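Side-chain contacts in Sodium/calcium exchanger membrane region domain-containing protein (Archaeoglobus fulgidus, PDB 4KPP), which probably moves calcium ions across the membrane in exchange for protons, as a transporter of the sodium/calcium exchanger family: residues L259-A262 / I263-R267; A311-S314 / E315-L318; P355-E358 / V359-I362. All coordinates share one frame; numbering follows the deposited sequence.

Interaction 1: L259-A262 / I263-R267; sequences LIVA and IYFVR
Val-261 and Phe-265, one helical turn apart, make the apolar side-chain contact here, lying alongside each other and pointing the same way. Val-261 CG1 approaches the ring at Phe-265 CE2, 3.9 Å away. It can do so because the valine's first torsion (chi1 169°) turns CG1 anti to the backbone N, on the carbonyl side and thus toward the following turn. Beyond this pair, Phe-265 touches Glu-55 of helix 32-60.

A second kind of contact sets aliphatic carbons against carbonyl oxygens of the preceding turn. Ile-263 CG1 rests 3.1 Å from Leu-259 O, its CD1 reaching 3.7 Å from the same oxygen, and Val-266 CG2 lies 3.2 Å from Ala-262 O. All this belongs to helix 242-267, a predicted membrane-spanning helix of the sodium/calcium exchanger fold, packed against helix 96-127, where Ile-263 meets Val-119 and Ile-122. Were Ile-263 an alanine, CG1, CG2 and CD1 would be gone, and Val-119 and Ile-122 would probably face a gap.

The backbone bonds are the regular i to i+4 ladder of an alpha-helix. Ile-263 N donates to Leu-259 O at 2.9 Å. The bond from Val-266 N to Ala-262 O, 3.1 Å, is more bent (142° at the hydrogen), and Ala-262 O is also gripped by the hydroxyl of Ser-274.

Interaction 2: A311-S314 / E315-L318; sequences ARQS and EEVL
The guanidinium of Arg-312 presents its edge to Glu-316, whose OE1 and CD both lie close to the guanidinium plane. The carboxylate is turned 46° against that plane, so the two flat groups meet obliquely, and OE1 is approached on its anti side. Over one face of the same guanidinium comes NH2 of Arg-360, from helix 357-377. Elsewhere, the Gln-313 amide runs close to parallel with the Glu-316 carboxylate, but its oxygen OE1 comes no nearer than 4.0 Å to the Glu-316 side chain, and there it meets the aliphatic CG.

The salt bridge is carried by Arg-312 NE, which donates to Glu-316 OE1 at 2.9 Å in a fairly straight bond (163°). NH2 of Arg-312 adds a weak second bond to OE1 of Glu-316, 3.3 Å long. The arginine gets there by a bend: CG stands anti to the backbone N (chi1 173°), and a turn at the next bond brings NE round toward Glu-316. A water donates to Glu-316 OE1 at 2.7 Å and is weakly bonded to Arg-312 NH2.

Beneath these groups run i to i+4 backbone bonds of the first turns of helix 311-331, such as Glu-316 N to Arg-312 O, 3.0 Å. The first torsion of Glu-315 places CG beside its backbone N, 3.2 Å from Ala-311 O, and the chain runs on extended.

Glu-316 OE2 forms a salt bridge with Arg-109, so both oxygens of this buried carboxylate have a cationic partner. Such surroundings would probably favour its ionised form and, together with Glu-315, whose OE1 pairs with Arg-360, offset the close approach of Arg-312 and Arg-360.

Interaction 3: P355-E358 / V359-I362; sequences PGVE and VRYI
Pro-355 makes a loose approach to the second segment, its carbonyl O lying 4.2 Å from Val-359 CG2. The chain then passes through Gly-356, the N-cap residue, at a positive phi of 130°. A side chain there would be jammed against the Pro-355 carbonyl O and would also collide with OE1 of Glu-358, so the turn into the helix depends on its absence. Gly-356 O accepts from Arg-360 N at 3.3 Å, and Arg-360 CG packs 3.2 Å from the same oxygen. The arginine's first torsion (chi1 -58°) sets CG beside its own backbone N, and the extended chain beyond it runs back toward the start of the helix. The guanidinium thereby lays one face over Gly-356 C and Val-357 N.

At Val-357 the two methyl branches have different partners. CG2 is 3.3 Å from Arg-360 NH1, the atom that also reaches Glu-315 of helix 311-331, and the valine and arginine side chains cross at a slant. CG1 stands at the edge of the Tyr-361 ring, in its plane and 3.7 Å from CE2, with the two side chains side by side. Val-357 O lies near the same ring plane, 3.2 Å from Tyr-361 CD2, and accepts the Tyr-361 backbone N-H.

Glu-358 contributes mainly through its carbonyl: its O accepts from Ile-362 N at 3.0 Å.

Glycine at the N-cap, its own carbonyl accepting the first i to i+4 bond, marks the amino-terminal start of an alpha-helix, here helix 357-377, which leads into a predicted membrane span.

Overall arrangement
The three contacts follow one another along the chain: interaction 1 within helix 242-267, interaction 2 in the first turns of helix 311-331, interaction 3 where the chain enters helix 357-377. Interaction 1 stands apart, its centre about 32 Å from that of interaction 2, on the opposite side of the chain's centre, and about 33 Å from that of interaction 3. Interactions 2 and 3 have centres only about 11 Å apart and touch directly. There, charged side chains from the first turns of both helices meet, joining the start of helix 311-331 to that of helix 357-377. All three lie away from the annotated calcium site and belong to the packing of the helices.

Interaction 1: L259-A262 / I263-R267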
ATOM      1  N   LEU A 259       3.072   5.423   6.333  1.00 37.92           N
ATOM      2  CA  LEU A 259       4.155   5.119   7.262  1.00 39.19           C
ATOM      3  C   LEU A 259       4.161   6.076   8.449  1.00 37.99           C
ATOM      4  O   LEU A 259       4.316   5.653   9.594  1.00 40.70           O
ATOM      5  CB  LEU A 259       5.505   5.161   6.546  1.00 42.56           C
ATOM      6  CG  LEU A 259       6.131   3.813   6.183  1.00 46.05           C
ATOM      7  CD1 LEU A 259       6.416   3.013   7.443  1.00 45.87           C
ATOM      8  CD2 LEU A 259       5.239   3.023   5.233  1.00 47.60           C
ATOM      9  N   ILE A 260       3.990   7.364   8.170  1.00 32.31           N
ATOM     10  CA  ILE A 260       3.961   8.387   9.211  1.00 33.52           C
ATOM     11  C   ILE A 260       2.851   8.140  10.237  1.00 32.04           C
ATOM     12  O   ILE A 260       3.064   8.284  11.442  1.00 31.27           O
ATOM     13  CB  ILE A 260       3.810   9.796   8.601  1.00 34.63           C
ATOM     14  CG1 ILE A 260       5.054  10.154   7.788  1.00 36.50           C
ATOM     15  CG2 ILE A 260       3.579  10.837   9.687  1.00 37.78           C
ATOM     16  CD1 ILE A 260       4.939  11.471   7.045  1.00 38.04           C
ATOM     17  N   VAL A 261       1.670   7.762   9.757  1.00 28.82           N
ATOM     18  CA  VAL A 261       0.556   7.459  10.649  1.00 31.42           C
ATOM     19  C   VAL A 261       0.866   6.215  11.479  1.00 30.68           C
ATOM     20  O   VAL A 261       0.523   6.141  12.660  1.00 26.59           O
ATOM     21  CB  VAL A 261      -0.771   7.284   9.871  1.00 34.09           C
ATOM     22  CG1 VAL A 261      -1.865   6.718  10.773  1.00 31.56           C
ATOM     23  CG2 VAL A 261      -1.207   8.614   9.262  1.00 34.09           C
ATOM     24  N   ALA A 262       1.534   5.247  10.859  1.00 32.23           N
ATOM     25  CA  ALA A 262       1.951   4.040  11.565  1.00 32.22           C
ATOM     26  C   ALA A 262       2.927   4.361  12.695  1.00 37.40           C
ATOM     27  O   ALA A 262       2.790   3.839  13.799  1.00 41.25           O
ATOM     28  CB  ALA A 262       2.563   3.037  10.601  1.00 29.83           C
ATOM     29  N   ILE A 263       3.909   5.219  12.416  1.00 36.94           N
ATOM     30  CA  ILE A 263       4.885   5.621  13.429  1.00 36.43           C
ATOM     31  C   ILE A 263       4.211   6.362  14.581  1.00 38.47           C
ATOM     32  O   ILE A 263       4.555   6.161  15.746  1.00 43.09           O
ATOM     33  CB  ILE A 263       5.993   6.528  12.845  1.00 36.23           C
ATOM     34  CG1 ILE A 263       6.645   5.881  11.621  1.00 35.70           C
ATOM     35  CG2 ILE A 263       7.036   6.850  13.905  1.00 37.29           C
ATOM     36  CD1 ILE A 263       7.024   4.440  11.814  1.00 37.07           C
ATOM     37  N   TYR A 264       3.252   7.219  14.244  1.00 39.11           N
ATOM     38  CA  TYR A 264       2.519   7.995  15.240  1.00 43.23           C
ATOM     39  C   TYR A 264       1.796   7.086  16.229  1.00 42.27           C
ATOM     40  O   TYR A 264       1.835   7.313  17.439  1.00 41.12           O
ATOM     41  CB  TYR A 264       1.520   8.933  14.555  1.00 48.83           C
ATOM     42  CG  TYR A 264       0.518   9.577  15.490  1.00 57.44           C
ATOM     43  CD1 TYR A 264       0.849  10.710  16.225  1.00 60.67           C
ATOM     44  CD2 TYR A 264      -0.765   9.059  15.628  1.00 60.83           C
ATOM     45  CE1 TYR A 264      -0.067  11.303  17.077  1.00 64.48           C
ATOM     46  CE2 TYR A 264      -1.687   9.645  16.478  1.00 63.84           C
ATOM     47  CZ  TYR A 264      -1.333  10.766  17.199  1.00 67.75           C
ATOM     48  OH  TYR A 264      -2.250  11.350  18.046  1.00 73.99           O
ATOM     49  N   PHE A 265       1.142   6.055  15.702  1.00 42.05           N
ATOM     50  CA  PHE A 265       0.396   5.110  16.526  1.00 41.12           C
ATOM     51  C   PHE A 265       1.308   4.221  17.368  1.00 40.02           C
ATOM     52  O   PHE A 265       0.906   3.743  18.426  1.00 39.69           O
ATOM     53  CB  PHE A 265      -0.527   4.254  15.658  1.00 43.18           C
ATOM     54  CG  PHE A 265      -1.860   4.890  15.383  1.00 48.31           C
ATOM     55  CD1 PHE A 265      -2.478   5.678  16.343  1.00 52.53           C
ATOM     56  CD2 PHE A 265      -2.496   4.705  14.165  1.00 45.66           C
ATOM     57  CE1 PHE A 265      -3.709   6.267  16.092  1.00 53.39           C
ATOM     58  CE2 PHE A 265      -3.724   5.290  13.909  1.00 45.48           C
ATOM     59  CZ  PHE A 265      -4.331   6.072  14.872  1.00 49.71           C
ATOM     60  N   VAL A 266       2.531   3.998  16.897  1.00 36.89           N
ATOM     61  CA  VAL A 266       3.509   3.240  17.668  1.00 39.86           C
ATOM     62  C   VAL A 266       3.926   4.008  18.921  1.00 43.85           C
ATOM     63  O   VAL A 266       3.937   3.458  20.020  1.00 42.49           O
ATOM     64  CB  VAL A 266       4.757   2.895  16.830  1.00 39.82           C
ATOM     65  CG1 VAL A 266       5.886   2.403  17.723  1.00 40.60           C
ATOM     66  CG2 VAL A 266       4.415   1.853  15.778  1.00 39.84           C
ATOM     67  N   ARG A 267       4.252   5.284  18.750  1.00 51.93           N
ATOM     68  CA  ARG A 267       4.677   6.119  19.870  1.00 59.59           C
ATOM     69  C   ARG A 267       3.554   6.352  20.884  1.00 61.99           C
ATOM     70  O   ARG A 267       3.814   6.679  22.043  1.00 66.37           O
ATOM     71  CB  ARG A 267       5.232   7.456  19.369  1.00 65.00           C
ATOM     72  CG  ARG A 267       6.505   7.342  18.543  1.00 70.91           C
ATOM     73  CD  ARG A 267       7.107   8.720  18.294  1.00 79.81           C
ATOM     74  NE  ARG A 267       8.268   8.670  17.408  1.00 85.61           N
ATOM     75  CZ  ARG A 267       8.992   9.731  17.062  1.00 89.05           C
ATOM     76  NH1 ARG A 267       8.679  10.933  17.530  1.00 89.69           N
ATOM     77  NH2 ARG A 267      10.030   9.590  16.249  1.00 89.72           N
TER

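Interaction 2: A311-S314 / E315-L318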
ATOM      1  N   ALA A 311      10.757  -9.962 -19.680  1.00 28.53           N
ATOM      2  CA  ALA A 311      11.711 -10.684 -18.843  1.00 29.97           C
ATOM      3  C   ALA A 311      11.953  -9.965 -17.518  1.00 31.99           C
ATOM      4  O   ALA A 311      11.855 -10.570 -16.449  1.00 33.83           O
ATOM      5  CB  ALA A 311      13.027 -10.893 -19.590  1.00 27.96           C
ATOM      6  N   ARG A 312      12.252  -8.671 -17.598  1.00 35.11           N
ATOM      7  CA  ARG A 312      12.509  -7.852 -16.413  1.00 37.03           C
ATOM      8  C   ARG A 312      11.337  -7.848 -15.426  1.00 35.67           C
ATOM      9  O   ARG A 312      11.509  -8.172 -14.249  1.00 34.71           O
ATOM     10  CB  ARG A 312      12.871  -6.417 -16.820  1.00 38.41           C
ATOM     11  CG  ARG A 312      12.983  -5.437 -15.656  1.00 43.14           C
ATOM     12  CD  ARG A 312      14.122  -5.808 -14.717  1.00 50.57           C
ATOM     13  NE  ARG A 312      14.182  -4.942 -13.539  1.00 55.54           N
ATOM     14  CZ  ARG A 312      14.834  -3.784 -13.489  1.00 57.47           C
ATOM     15  NH1 ARG A 312      15.484  -3.338 -14.556  1.00 57.04           N
ATOM     16  NH2 ARG A 312      14.834  -3.068 -12.372  1.00 56.12           N
ATOM     17  N   GLN A 313      10.148  -7.491 -15.906  1.00 27.84           N
ATOM     18  CA  GLN A 313       8.986  -7.373 -15.028  1.00 26.76           C
ATOM     19  C   GLN A 313       8.535  -8.707 -14.431  1.00 24.56           C
ATOM     20  O   GLN A 313       8.029  -8.747 -13.307  1.00 19.37           O
ATOM     21  CB  GLN A 313       7.826  -6.669 -15.739  1.00 24.20           C
ATOM     22  CG  GLN A 313       8.136  -5.235 -16.131  1.00 20.60           C
ATOM     23  CD  GLN A 313       8.838  -4.468 -15.024  1.00 23.85           C
ATOM     24  OE1 GLN A 313       8.318  -4.334 -13.918  1.00 25.15           O
ATOM     25  NE2 GLN A 313      10.032  -3.969 -15.318  1.00 25.98           N
ATOM     26  N   SER A 314       8.728  -9.794 -15.177  1.00 27.52           N
ATOM     27  CA  SER A 314       8.409 -11.132 -14.680  1.00 25.63           C
ATOM     28  C   SER A 314       9.302 -11.487 -13.497  1.00 26.06           C
ATOM     29  O   SER A 314       8.848 -12.072 -12.514  1.00 25.10           O
ATOM     30  CB  SER A 314       8.565 -12.178 -15.785  1.00 26.46           C
ATOM     31  OG  SER A 314       7.687 -11.911 -16.864  1.00 33.07           O
ATOM     32  N   GLU A 315      10.576 -11.124 -13.601  1.00 27.56           N
ATOM     33  CA  GLU A 315      11.519 -11.322 -12.510  1.00 30.36           C
ATOM     34  C   GLU A 315      11.111 -10.479 -11.307  1.00 28.51           C
ATOM     35  O   GLU A 315      11.224 -10.925 -10.168  1.00 30.60           O
ATOM     36  CB  GLU A 315      12.941 -10.959 -12.953  1.00 32.92           C
ATOM     37  CG  GLU A 315      13.492 -11.843 -14.059  1.00 36.80           C
ATOM     38  CD  GLU A 315      14.566 -11.156 -14.885  1.00 39.83           C
ATOM     39  OE1 GLU A 315      14.992 -10.043 -14.513  1.00 40.14           O
ATOM     40  OE2 GLU A 315      14.979 -11.728 -15.915  1.00 41.87           O
ATOM     41  N   GLU A 316      10.633  -9.264 -11.566  1.00 30.16           N
ATOM     42  CA  GLU A 316      10.201  -8.368 -10.497  1.00 27.62           C
ATOM     43  C   GLU A 316       9.007  -8.941  -9.746  1.00 25.23           C
ATOM     44  O   GLU A 316       8.950  -8.880  -8.517  1.00 23.00           O
ATOM     45  CB  GLU A 316       9.858  -6.980 -11.045  1.00 29.46           C
ATOM     46  CG  GLU A 316      11.045  -6.211 -11.605  1.00 31.51           C
ATOM     47  CD  GLU A 316      12.057  -5.822 -10.541  1.00 36.24           C
ATOM     48  OE1 GLU A 316      13.228  -5.584 -10.901  1.00 39.39           O
ATOM     49  OE2 GLU A 316      11.686  -5.743  -9.350  1.00 38.29           O
ATOM     50  N   VAL A 317       8.056  -9.496 -10.493  1.00 26.49           N
ATOM     51  CA  VAL A 317       6.869 -10.101  -9.897  1.00 25.00           C
ATOM     52  C   VAL A 317       7.251 -11.343  -9.102  1.00 26.66           C
ATOM     53  O   VAL A 317       6.767 -11.549  -7.988  1.00 25.56           O
ATOM     54  CB  VAL A 317       5.820 -10.459 -10.970  1.00 25.01           C
ATOM     55  CG1 VAL A 317       4.712 -11.329 -10.388  1.00 23.30           C
ATOM     56  CG2 VAL A 317       5.244  -9.195 -11.585  1.00 24.38           C
ATOM     57  N   LEU A 318       8.131 -12.159  -9.679  1.00 29.02           N
ATOM     58  CA  LEU A 318       8.640 -13.356  -9.015  1.00 25.80           C
ATOM     59  C   LEU A 318       9.351 -12.992  -7.712  1.00 23.23           C
ATOM     60  O   LEU A 318       9.140 -13.628  -6.677  1.00 22.65           O
ATOM     61  CB  LEU A 318       9.589 -14.113  -9.949  1.00 31.81           C
ATOM     62  CG  LEU A 318      10.417 -15.258  -9.361  1.00 35.98           C
ATOM     63  CD1 LEU A 318       9.516 -16.339  -8.784  1.00 37.14           C
ATOM     64  CD2 LEU A 318      11.354 -15.835 -10.414  1.00 35.16           C
TER
HETATM   65  O   HOH W   1      14.479  -4.009  -9.173  1.00 41.76           O

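Interaction 3: P355-E358 / V359-I362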
ATOM      1  N   PRO A 355      22.230  -4.269  -8.210  1.00 48.03           N
ATOM      2  CA  PRO A 355      21.319  -4.491  -9.339  1.00 44.38           C
ATOM      3  C   PRO A 355      21.772  -5.653 -10.220  1.00 41.91           C
ATOM      4  O   PRO A 355      22.932  -6.061 -10.146  1.00 46.56           O
ATOM      5  CB  PRO A 355      21.404  -3.173 -10.112  1.00 44.70           C
ATOM      6  CG  PRO A 355      22.774  -2.651  -9.805  1.00 44.83           C
ATOM      7  CD  PRO A 355      23.051  -3.057  -8.385  1.00 45.50           C
ATOM      8  N   GLY A 356      20.866  -6.182 -11.036  1.00 34.05           N
ATOM      9  CA  GLY A 356      21.213  -7.253 -11.953  1.00 37.21           C
ATOM     10  C   GLY A 356      20.281  -8.450 -11.902  1.00 37.91           C
ATOM     11  O   GLY A 356      19.642  -8.712 -10.881  1.00 35.26           O
ATOM     12  N   VAL A 357      20.211  -9.182 -13.011  1.00 39.34           N
ATOM     13  CA  VAL A 357      19.342 -10.350 -13.121  1.00 39.48           C
ATOM     14  C   VAL A 357      19.787 -11.460 -12.173  1.00 35.75           C
ATOM     15  O   VAL A 357      18.959 -12.187 -11.625  1.00 37.70           O
ATOM     16  CB  VAL A 357      19.323 -10.907 -14.558  1.00 46.60           C
ATOM     17  CG1 VAL A 357      18.179 -11.898 -14.723  1.00 48.74           C
ATOM     18  CG2 VAL A 357      19.202  -9.777 -15.567  1.00 51.04           C
ATOM     19  N   GLU A 358      21.098 -11.585 -11.992  1.00 30.75           N
ATOM     20  CA  GLU A 358      21.666 -12.602 -11.118  1.00 30.35           C
ATOM     21  C   GLU A 358      21.160 -12.441  -9.690  1.00 36.61           C
ATOM     22  O   GLU A 358      20.766 -13.416  -9.050  1.00 38.61           O
ATOM     23  CB  GLU A 358      23.196 -12.541 -11.136  1.00 32.83           C
ATOM     24  CG  GLU A 358      23.826 -12.658 -12.520  1.00 38.94           C
ATOM     25  CD  GLU A 358      23.951 -11.320 -13.233  1.00 43.75           C
ATOM     26  OE1 GLU A 358      23.454 -10.305 -12.705  1.00 46.63           O
ATOM     27  OE2 GLU A 358      24.554 -11.285 -14.325  1.00 49.65           O
ATOM     28  N   VAL A 359      21.169 -11.205  -9.201  1.00 36.88           N
ATOM     29  CA  VAL A 359      20.751 -10.914  -7.834  1.00 34.58           C
ATOM     30  C   VAL A 359      19.250 -11.117  -7.622  1.00 35.90           C
ATOM     31  O   VAL A 359      18.827 -11.608  -6.577  1.00 39.33           O
ATOM     32  CB  VAL A 359      21.166  -9.493  -7.414  1.00 29.22           C
ATOM     33  CG1 VAL A 359      20.677  -9.183  -6.009  1.00 27.88           C
ATOM     34  CG2 VAL A 359      22.678  -9.356  -7.487  1.00 33.69           C
ATOM     35  N   ARG A 360      18.450 -10.756  -8.618  1.00 34.16           N
ATOM     36  CA  ARG A 360      17.005 -10.945  -8.536  1.00 34.27           C
ATOM     37  C   ARG A 360      16.661 -12.419  -8.337  1.00 31.10           C
ATOM     38  O   ARG A 360      15.787 -12.758  -7.536  1.00 28.13           O
ATOM     39  CB  ARG A 360      16.307 -10.400  -9.787  1.00 34.86           C
ATOM     40  CG  ARG A 360      16.561  -8.924 -10.054  1.00 38.94           C
ATOM     41  CD  ARG A 360      15.752  -8.426 -11.249  1.00 43.86           C
ATOM     42  NE  ARG A 360      16.250  -7.150 -11.759  1.00 46.67           N
ATOM     43  CZ  ARG A 360      16.861  -6.999 -12.931  1.00 48.39           C
ATOM     44  NH1 ARG A 360      17.040  -8.042 -13.728  1.00 46.42           N
ATOM     45  NH2 ARG A 360      17.282  -5.801 -13.312  1.00 53.68           N
ATOM     46  N   TYR A 361      17.357 -13.292  -9.057  1.00 28.09           N
ATOM     47  CA  TYR A 361      17.131 -14.728  -8.918  1.00 36.48           C
ATOM     48  C   TYR A 361      17.696 -15.283  -7.614  1.00 39.03           C
ATOM     49  O   TYR A 361      17.085 -16.148  -6.984  1.00 39.82           O
ATOM     50  CB  TYR A 361      17.696 -15.492 -10.117  1.00 39.50           C
ATOM     51  CG  TYR A 361      16.774 -15.509 -11.317  1.00 42.03           C
ATOM     52  CD1 TYR A 361      15.711 -16.401 -11.388  1.00 42.97           C
ATOM     53  CD2 TYR A 361      16.966 -14.635 -12.379  1.00 43.29           C
ATOM     54  CE1 TYR A 361      14.865 -16.424 -12.483  1.00 44.85           C
ATOM     55  CE2 TYR A 361      16.124 -14.649 -13.479  1.00 44.68           C
ATOM     56  CZ  TYR A 361      15.076 -15.546 -13.525  1.00 44.29           C
ATOM     57  OH  TYR A 361      14.237 -15.562 -14.615  1.00 43.74           O
ATOM     58  N   ILE A 362      18.859 -14.780  -7.209  1.00 37.66           N
ATOM     59  CA  ILE A 362      19.486 -15.217  -5.968  1.00 38.95           C
ATOM     60  C   ILE A 362      18.614 -14.880  -4.762  1.00 37.37           C
ATOM     61  O   ILE A 362      18.335 -15.743  -3.930  1.00 38.75           O
ATOM     62  CB  ILE A 362      20.895 -14.606  -5.790  1.00 36.61           C
ATOM     63  CG1 ILE A 362      21.889 -15.273  -6.742  1.00 39.55           C
ATOM     64  CG2 ILE A 362      21.372 -14.766  -4.354  1.00 33.25           C
ATOM     65  CD1 ILE A 362      23.269 -14.644  -6.723  1.00 42.71           C
TER